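Local coordinates for protein amorpha-4,11-diene synthase (Artemisia annua, PDB 4GAX) that probably converts farnesyl diphosphate into a cyclic sesquiterpene, as a plant terpene synthase of the alpha-bisabolol and amorphadiene synthase type, at residues Gly38-Gln50 with Leu250-Lys264. Residues are numbered along the deposited sequence; the frame is centred on the assembly and turned at random.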
ATOM      1  N   GLY A  38      -7.839 -12.821  19.426  1.00 38.59           N
ATOM      2  CA  GLY A  38      -8.834 -12.909  20.485  1.00 42.06           C
ATOM      3  C   GLY A  38      -9.741 -11.688  20.543  1.00 42.05           C
ATOM      4  O   GLY A  38     -10.174 -11.187  19.504  1.00 43.86           O
ATOM      5  N   ASP A  39     -10.013 -11.198  21.751  1.00 44.51           N
ATOM      6  CA  ASP A  39     -10.938 -10.078  21.941  1.00 49.38           C
ATOM      7  C   ASP A  39     -10.249  -8.748  22.291  1.00 45.45           C
ATOM      8  O   ASP A  39     -10.913  -7.793  22.724  1.00 39.71           O
ATOM      9  CB  ASP A  39     -11.974 -10.424  23.021  1.00 58.82           C
ATOM     10  CG  ASP A  39     -12.915 -11.545  22.597  1.00 81.58           C
ATOM     11  OD1 ASP A  39     -13.289 -12.368  23.466  1.00 90.31           O
ATOM     12  OD2 ASP A  39     -13.287 -11.600  21.402  1.00 85.38           O
ATOM     13  N   GLN A  40      -8.933  -8.680  22.093  1.00 37.73           N
ATOM     14  CA  GLN A  40      -8.149  -7.527  22.549  1.00 42.08           C
ATOM     15  C   GLN A  40      -8.488  -6.212  21.833  1.00 36.88           C
ATOM     16  O   GLN A  40      -8.232  -5.119  22.359  1.00 38.07           O
ATOM     17  CB  GLN A  40      -6.645  -7.811  22.435  1.00 41.22           C
ATOM     18  CG  GLN A  40      -6.081  -7.712  21.020  1.00 40.93           C
ATOM     19  CD  GLN A  40      -4.604  -8.090  20.950  1.00 43.91           C
ATOM     20  OE1 GLN A  40      -4.254  -9.256  20.744  1.00 47.02           O
ATOM     21  NE2 GLN A  40      -3.734  -7.102  21.120  1.00 34.30           N
ATOM     22  N   PHE A  41      -9.060  -6.311  20.636  1.00 32.04           N
ATOM     23  CA  PHE A  41      -9.385  -5.107  19.876  1.00 33.27           C
ATOM     24  C   PHE A  41     -10.861  -4.728  19.937  1.00 32.97           C
ATOM     25  O   PHE A  41     -11.252  -3.694  19.392  1.00 27.85           O
ATOM     26  CB  PHE A  41      -8.979  -5.260  18.401  1.00 30.72           C
ATOM     27  CG  PHE A  41      -7.501  -5.472  18.185  1.00 33.10           C
ATOM     28  CD1 PHE A  41      -6.584  -4.475  18.506  1.00 27.68           C
ATOM     29  CD2 PHE A  41      -7.033  -6.657  17.623  1.00 26.12           C
ATOM     30  CE1 PHE A  41      -5.219  -4.663  18.285  1.00 29.25           C
ATOM     31  CE2 PHE A  41      -5.677  -6.856  17.407  1.00 30.23           C
ATOM     32  CZ  PHE A  41      -4.764  -5.853  17.731  1.00 34.20           C
ATOM     33  N   LEU A  42     -11.678  -5.557  20.584  1.00 32.75           N
ATOM     34  CA  LEU A  42     -13.134  -5.370  20.568  1.00 30.99           C
ATOM     35  C   LEU A  42     -13.560  -4.065  21.249  1.00 39.76           C
ATOM     36  O   LEU A  42     -14.293  -3.251  20.677  1.00 35.08           O
ATOM     37  CB  LEU A  42     -13.834  -6.570  21.224  1.00 44.42           C
ATOM     38  CG  LEU A  42     -15.336  -6.766  20.968  1.00 58.36           C
ATOM     39  CD1 LEU A  42     -16.195  -6.071  22.015  1.00 66.10           C
ATOM     40  CD2 LEU A  42     -15.733  -6.304  19.566  1.00 52.77           C
ATOM     41  N   ILE A  43     -13.098  -3.884  22.479  1.00 33.17           N
ATOM     42  CA  ILE A  43     -13.333  -2.661  23.227  1.00 38.95           C
ATOM     43  C   ILE A  43     -12.002  -1.940  23.363  1.00 52.60           C
ATOM     44  O   ILE A  43     -10.990  -2.551  23.731  1.00 60.48           O
ATOM     45  CB  ILE A  43     -13.889  -2.953  24.640  1.00 42.59           C
ATOM     46  CG1 ILE A  43     -15.216  -3.719  24.552  1.00 47.53           C
ATOM     47  CG2 ILE A  43     -14.068  -1.653  25.421  1.00 46.71           C
ATOM     48  CD1 ILE A  43     -16.339  -2.936  23.886  1.00 47.01           C
ATOM     49  N   VAL A  44     -11.993  -0.647  23.056  1.00 63.69           N
ATOM     50  CA  VAL A  44     -10.780   0.141  23.222  1.00 69.21           C
ATOM     51  C   VAL A  44     -10.880   1.062  24.438  1.00 73.67           C
ATOM     52  O   VAL A  44     -11.905   1.711  24.668  1.00 71.06           O
ATOM     53  CB  VAL A  44     -10.398   0.897  21.924  1.00 92.89           C
ATOM     54  CG1 VAL A  44     -10.091   2.365  22.190  1.00 89.63           C
ATOM     55  CG2 VAL A  44      -9.217   0.216  21.272  1.00 94.60           C
ATOM     56  N   ASP A  45      -9.812   1.077  25.231  1.00 73.99           N
ATOM     57  CA  ASP A  45      -9.761   1.884  26.438  1.00 81.94           C
ATOM     58  C   ASP A  45      -8.716   2.970  26.256  1.00 81.87           C
ATOM     59  O   ASP A  45      -8.176   3.482  27.235  1.00 84.23           O
ATOM     60  CB  ASP A  45      -9.388   1.006  27.638  1.00 90.80           C
ATOM     61  CG  ASP A  45     -10.011   1.488  28.939  1.00 95.80           C
ATOM     62  OD1 ASP A  45     -11.103   0.994  29.292  1.00101.39           O
ATOM     63  OD2 ASP A  45      -9.408   2.348  29.615  1.00 93.32           O
ATOM     64  N   ASN A  46      -8.432   3.309  24.999  1.00 81.97           N
ATOM     65  CA  ASN A  46      -7.361   4.252  24.681  1.00 85.03           C
ATOM     66  C   ASN A  46      -7.433   5.533  25.520  1.00 92.92           C
ATOM     67  O   ASN A  46      -8.482   6.183  25.611  1.00 89.38           O
ATOM     68  CB  ASN A  46      -7.272   4.507  23.168  1.00 78.84           C
ATOM     69  CG  ASN A  46      -6.492   3.411  22.443  1.00 63.49           C
ATOM     70  OD1 ASN A  46      -6.924   2.251  22.385  1.00 60.10           O
ATOM     71  ND2 ASN A  46      -5.334   3.777  21.890  1.00 50.51           N
ATOM     72  N   GLN A  47      -6.301   5.859  26.142  1.00112.61           N
ATOM     73  CA  GLN A  47      -6.267   6.684  27.348  1.00119.42           C
ATOM     74  C   GLN A  47      -5.390   7.926  27.197  1.00117.82           C
ATOM     75  O   GLN A  47      -4.161   7.832  27.194  1.00118.82           O
ATOM     76  CB  GLN A  47      -5.769   5.820  28.516  1.00124.46           C
ATOM     77  CG  GLN A  47      -6.600   5.901  29.781  1.00128.61           C
ATOM     78  CD  GLN A  47      -8.073   5.660  29.532  1.00129.55           C
ATOM     79  OE1 GLN A  47      -8.841   6.603  29.344  1.00129.95           O
ATOM     80  NE2 GLN A  47      -8.477   4.395  29.537  1.00128.66           N
ATOM     81  N   VAL A  48      -6.032   9.088  27.100  1.00108.01           N
ATOM     82  CA  VAL A  48      -5.339  10.327  26.749  1.00106.37           C
ATOM     83  C   VAL A  48      -5.073  11.244  27.945  1.00109.18           C
ATOM     84  O   VAL A  48      -5.749  11.165  28.975  1.00110.23           O
ATOM     85  CB  VAL A  48      -6.127  11.117  25.675  1.00102.29           C
ATOM     86  CG1 VAL A  48      -7.230  11.960  26.317  1.00 99.74           C
ATOM     87  CG2 VAL A  48      -5.196  11.995  24.848  1.00 99.73           C
ATOM     88  N   GLU A  49      -4.068  12.102  27.798  1.00106.30           N
ATOM     89  CA  GLU A  49      -3.820  13.189  28.737  1.00103.31           C
ATOM     90  C   GLU A  49      -4.529  14.449  28.246  1.00 98.54           C
ATOM     91  O   GLU A  49      -4.948  14.524  27.091  1.00 96.50           O
ATOM     92  CB  GLU A  49      -2.315  13.445  28.894  1.00104.56           C
ATOM     93  CG  GLU A  49      -1.525  13.494  27.587  1.00104.14           C
ATOM     94  CD  GLU A  49      -1.136  12.113  27.075  1.00 99.55           C
ATOM     95  OE1 GLU A  49       0.018  11.697  27.311  1.00101.35           O
ATOM     96  OE2 GLU A  49      -1.981  11.447  26.437  1.00 90.89           O
ATOM     97  N   GLN A  50      -4.673  15.435  29.123  1.00102.89           N
ATOM     98  CA  GLN A  50      -5.316  16.690  28.748  1.00103.62           C
ATOM     99  C   GLN A  50      -4.301  17.654  28.139  1.00102.74           C
ATOM    100  O   GLN A  50      -3.093  17.512  28.347  1.00103.73           O
ATOM    101  CB  GLN A  50      -5.994  17.327  29.961  1.00104.76           C
ATOM    102  CG  GLN A  50      -7.515  17.284  29.931  1.00105.99           C
ATOM    103  CD  GLN A  50      -8.127  18.611  29.523  1.00109.56           C
ATOM    104  OE1 GLN A  50      -7.579  19.330  28.686  1.00111.55           O
ATOM    105  NE2 GLN A  50      -9.266  18.947  30.123  1.00108.60           N
ATOM    106  N   LEU A 250      -1.751   9.517  18.926  1.00 25.83           N
ATOM    107  CA  LEU A 250      -3.116   9.978  18.669  1.00 21.41           C
ATOM    108  C   LEU A 250      -3.731   9.235  17.491  1.00 28.78           C
ATOM    109  O   LEU A 250      -4.868   8.774  17.556  1.00 24.48           O
ATOM    110  CB  LEU A 250      -3.130  11.478  18.375  1.00 23.03           C
ATOM    111  CG  LEU A 250      -2.667  12.367  19.531  1.00 33.66           C
ATOM    112  CD1 LEU A 250      -2.778  13.847  19.149  1.00 34.78           C
ATOM    113  CD2 LEU A 250      -3.454  12.061  20.805  1.00 46.38           C
ATOM    114  N   LEU A 251      -2.988   9.121  16.400  1.00 20.24           N
ATOM    115  CA  LEU A 251      -3.526   8.448  15.223  1.00 19.44           C
ATOM    116  C   LEU A 251      -3.684   6.949  15.477  1.00 16.91           C
ATOM    117  O   LEU A 251      -4.662   6.339  15.046  1.00 19.25           O
ATOM    118  CB  LEU A 251      -2.678   8.743  13.981  1.00 18.02           C
ATOM    119  CG  LEU A 251      -3.217   8.238  12.650  1.00 24.46           C
ATOM    120  CD1 LEU A 251      -4.648   8.748  12.407  1.00 22.34           C
ATOM    121  CD2 LEU A 251      -2.267   8.695  11.534  1.00 15.84           C
ATOM    122  N   GLN A 252      -2.755   6.356  16.220  1.00 20.19           N
ATOM    123  CA  GLN A 252      -2.927   4.964  16.627  1.00 19.02           C
ATOM    124  C   GLN A 252      -4.227   4.750  17.400  1.00 21.89           C
ATOM    125  O   GLN A 252      -4.901   3.727  17.214  1.00 17.36           O
ATOM    126  CB  GLN A 252      -1.741   4.484  17.458  1.00 21.50           C
ATOM    127  CG  GLN A 252      -1.765   2.988  17.741  1.00 22.82           C
ATOM    128  CD  GLN A 252      -0.621   2.554  18.618  1.00 28.14           C
ATOM    129  OE1 GLN A 252      -0.515   2.972  19.784  1.00 25.52           O
ATOM    130  NE2 GLN A 252       0.256   1.702  18.067  1.00 23.64           N
ATOM    131  N   SER A 253      -4.582   5.703  18.265  1.00 17.88           N
ATOM    132  CA  SER A 253      -5.842   5.591  19.007  1.00 26.13           C
ATOM    133  C   SER A 253      -7.032   5.580  18.053  1.00 27.96           C
ATOM    134  O   SER A 253      -7.991   4.840  18.259  1.00 25.65           O
ATOM    135  CB  SER A 253      -6.001   6.724  20.032  1.00 27.14           C
ATOM    136  OG  SER A 253      -5.117   6.528  21.112  1.00 37.79           O
ATOM    137  N   LEU A 254      -6.962   6.391  17.004  1.00 21.89           N
ATOM    138  CA  LEU A 254      -8.038   6.447  16.018  1.00 18.75           C
ATOM    139  C   LEU A 254      -8.135   5.112  15.286  1.00 22.25           C
ATOM    140  O   LEU A 254      -9.229   4.576  15.100  1.00 22.64           O
ATOM    141  CB  LEU A 254      -7.797   7.588  15.022  1.00 22.34           C
ATOM    142  CG  LEU A 254      -8.765   7.604  13.836  1.00 27.29           C
ATOM    143  CD1 LEU A 254     -10.208   7.921  14.273  1.00 28.61           C
ATOM    144  CD2 LEU A 254      -8.303   8.586  12.772  1.00 24.27           C
ATOM    145  N   HIS A 255      -6.989   4.567  14.882  1.00 20.41           N
ATOM    146  CA  HIS A 255      -6.964   3.261  14.216  1.00 17.98           C
ATOM    147  C   HIS A 255      -7.575   2.211  15.118  1.00 20.54           C
ATOM    148  O   HIS A 255      -8.315   1.344  14.651  1.00 23.54           O
ATOM    149  CB  HIS A 255      -5.534   2.852  13.850  1.00 16.35           C
ATOM    150  CG  HIS A 255      -4.892   3.748  12.839  1.00 17.01           C
ATOM    151  ND1 HIS A 255      -3.527   3.901  12.733  1.00 19.19           N
ATOM    152  CD2 HIS A 255      -5.437   4.536  11.878  1.00 15.53           C
ATOM    153  CE1 HIS A 255      -3.255   4.748  11.753  1.00 20.48           C
ATOM    154  NE2 HIS A 255      -4.392   5.145  11.217  1.00 18.04           N
ATOM    155  N   ARG A 256      -7.264   2.287  16.409  1.00 19.43           N
ATOM    156  CA  ARG A 256      -7.812   1.333  17.351  1.00 21.06           C
ATOM    157  C   ARG A 256      -9.326   1.481  17.480  1.00 20.96           C
ATOM    158  O   ARG A 256     -10.033   0.478  17.660  1.00 24.04           O
ATOM    159  CB  ARG A 256      -7.123   1.451  18.714  1.00 24.12           C
ATOM    160  CG  ARG A 256      -5.738   0.827  18.735  1.00 23.11           C
ATOM    161  CD  ARG A 256      -5.813  -0.697  18.678  1.00 37.21           C
ATOM    162  NE  ARG A 256      -6.388  -1.253  19.904  1.00 45.52           N
ATOM    163  CZ  ARG A 256      -5.684  -1.696  20.945  1.00 43.42           C
ATOM    164  NH1 ARG A 256      -4.358  -1.668  20.924  1.00 30.88           N
ATOM    165  NH2 ARG A 256      -6.315  -2.184  22.009  1.00 50.05           N
ATOM    166  N   GLU A 257      -9.822   2.714  17.406  1.00 20.88           N
ATOM    167  CA  GLU A 257     -11.280   2.955  17.424  1.00 25.67           C
ATOM    168  C   GLU A 257     -11.965   2.329  16.203  1.00 26.04           C
ATOM    169  O   GLU A 257     -13.034   1.720  16.322  1.00 23.32           O
ATOM    170  CB  GLU A 257     -11.598   4.464  17.470  1.00 34.82           C
ATOM    171  CG  GLU A 257     -11.115   5.181  18.735  1.00 39.68           C
ATOM    172  CD  GLU A 257     -11.508   6.666  18.767  1.00 60.74           C
ATOM    173  OE1 GLU A 257     -11.602   7.290  17.684  1.00 67.48           O
ATOM    174  OE2 GLU A 257     -11.731   7.209  19.874  1.00 62.70           O
ATOM    175  N   GLU A 258     -11.356   2.509  15.029  1.00 20.62           N
ATOM    176  CA  GLU A 258     -11.865   1.933  13.780  1.00 21.85           C
ATOM    177  C   GLU A 258     -11.913   0.407  13.841  1.00 21.94           C
ATOM    178  O   GLU A 258     -12.900  -0.214  13.437  1.00 22.75           O
ATOM    179  CB  GLU A 258     -10.983   2.377  12.603  1.00 17.86           C
ATOM    180  CG  GLU A 258     -10.948   3.887  12.421  1.00 19.70           C
ATOM    181  CD  GLU A 258      -9.867   4.349  11.450  1.00 23.84           C
ATOM    182  OE1 GLU A 258      -9.071   3.497  10.977  1.00 24.60           O
ATOM    183  OE2 GLU A 258      -9.807   5.575  11.154  1.00 20.66           O
ATOM    184  N   LEU A 259     -10.838  -0.200  14.346  1.00 23.48           N
ATOM    185  CA  LEU A 259     -10.761  -1.646  14.437  1.00 22.61           C
ATOM    186  C   LEU A 259     -11.738  -2.172  15.481  1.00 21.77           C
ATOM    187  O   LEU A 259     -12.270  -3.278  15.345  1.00 22.18           O
ATOM    188  CB  LEU A 259      -9.335  -2.077  14.775  1.00 23.19           C
ATOM    189  CG  LEU A 259      -9.097  -3.585  14.909  1.00 23.72           C
ATOM    190  CD1 LEU A 259      -9.611  -4.351  13.694  1.00 22.96           C
ATOM    191  CD2 LEU A 259      -7.604  -3.854  15.095  1.00 23.65           C
ATOM    192  N   SER A 260     -11.965  -1.389  16.534  1.00 20.18           N
ATOM    193  CA  SER A 260     -13.003  -1.723  17.509  1.00 27.66           C
ATOM    194  C   SER A 260     -14.406  -1.754  16.872  1.00 23.03           C
ATOM    195  O   SER A 260     -15.209  -2.669  17.130  1.00 22.72           O
ATOM    196  CB  SER A 260     -12.980  -0.724  18.668  1.00 29.30           C
ATOM    197  OG  SER A 260     -14.090  -0.922  19.527  1.00 34.87           O
ATOM    198  N   GLN A 261     -14.707  -0.741  16.067  1.00 23.86           N
ATOM    199  CA  GLN A 261     -15.984  -0.681  15.366  1.00 24.34           C
ATOM    200  C   GLN A 261     -16.101  -1.841  14.375  1.00 26.99           C
ATOM    201  O   GLN A 261     -17.133  -2.486  14.281  1.00 21.31           O
ATOM    202  CB  GLN A 261     -16.125   0.665  14.644  1.00 21.70           C
ATOM    203  CG  GLN A 261     -16.149   1.850  15.595  1.00 30.54           C
ATOM    204  CD  GLN A 261     -15.977   3.187  14.891  1.00 39.37           C
ATOM    205  OE1 GLN A 261     -15.322   4.094  15.407  1.00 35.81           O
ATOM    206  NE2 GLN A 261     -16.575   3.318  13.715  1.00 31.06           N
ATOM    207  N   LEU A 262     -15.025  -2.127  13.657  1.00 20.80           N
ATOM    208  CA  LEU A 262     -15.023  -3.249  12.727  1.00 20.47           C
ATOM    209  C   LEU A 262     -15.150  -4.585  13.424  1.00 22.91           C
ATOM    210  O   LEU A 262     -15.793  -5.506  12.898  1.00 21.87           O
ATOM    211  CB  LEU A 262     -13.767  -3.218  11.860  1.00 21.79           C
ATOM    212  CG  LEU A 262     -13.882  -2.194  10.744  1.00 24.81           C
ATOM    213  CD1 LEU A 262     -12.486  -1.854  10.219  1.00 27.94           C
ATOM    214  CD2 LEU A 262     -14.776  -2.743   9.615  1.00 24.54           C
ATOM    215  N   SER A 263     -14.538  -4.690  14.605  1.00 20.75           N
ATOM    216  CA  SER A 263     -14.576  -5.921  15.380  1.00 29.32           C
ATOM    217  C   SER A 263     -15.990  -6.206  15.840  1.00 27.37           C
ATOM    218  O   SER A 263     -16.416  -7.364  15.832  1.00 24.81           O
ATOM    219  CB  SER A 263     -13.611  -5.865  16.574  1.00 31.87           C
ATOM    220  OG  SER A 263     -12.278  -5.715  16.114  1.00 31.32           O
ATOM    221  N   LYS A 264     -16.720  -5.160  16.230  1.00 22.48           N
ATOM    222  CA  LYS A 264     -18.107  -5.338  16.695  1.00 31.22           C
ATOM    223  C   LYS A 264     -19.017  -5.769  15.552  1.00 24.94           C
ATOM    224  O   LYS A 264     -19.813  -6.695  15.696  1.00 29.04           O
ATOM    225  CB  LYS A 264     -18.652  -4.057  17.336  1.00 35.53           C
ATOM    226  CG  LYS A 264     -18.355  -3.953  18.816  1.00 54.24           C
ATOM    227  CD  LYS A 264     -18.322  -2.508  19.282  1.00 61.08           C
ATOM    228  CE  LYS A 264     -17.449  -2.365  20.517  1.00 61.24           C
ATOM    229  NZ  LYS A 264     -17.439  -0.971  21.036  1.00 66.10           N
TER
HETATM  230  O   HOH W   1      -9.329  -1.816  18.889  1.00 32.07           O
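Phe-41 presents its rim to the guanidinium of Arg-256: CD1 sits over one face of that group, 3.5 Å from NE, and the two planes stand 89° apart. The same ring takes Leu-259 CD2 on one of its faces, a CH-pi contact with the methyl 3.7 Å from the ring centroid and 20° off the normal, while Gln-40 CG lies over the opposite face. Asn-46 OD1 lies more loosely over the other face of the guanidinium, and Val-44 CG2 approaches Arg-256 NE obliquely at 3.5 Å.

Two direct hydrogen bonds fix the loop. Ser-260 OG donates to Leu-42 O at 2.6 Å from above the carbonyl plane; its chi1 of 172°, with OG anti to the backbone N, points the hydroxyl at this oxygen. Further along, Asn-46 ND2 donates to Ser-253 OG at 2.9 Å, the hydroxyl lying somewhat out of the plane of the Asn-46 amide. A water adds a bridge, donating to Phe-41 O and Arg-256 O and accepting from Arg-256 NE at 3.2 Å. Beyond Ser-260, Lys-264 extends its chain past Leu-42 CD2 and brings CE to 3.6 Å from Ile-43 CD1.

In the second shell, Arg-256 NH1 bonds to Leu-557 O, which ties the guanidinium to the C-terminal part of the chain, and Phe-41 also packs on Val-283 of helix 282-292. Replacing Arg-256 by alanine is likely to leave the Phe-41 edge without its flat partner, the water without the N-H of NE and Leu-557 O without this bond.

The nearest CA pairs run in opposite order, Leu-42 with Ser-260 but Val-48 with Leu-250, so the irregular N-terminal segment lies antiparallel along helix 238-269, consistent with the N-terminal segment packing against the alpha-helical catalytic domain in plant terpene synthases.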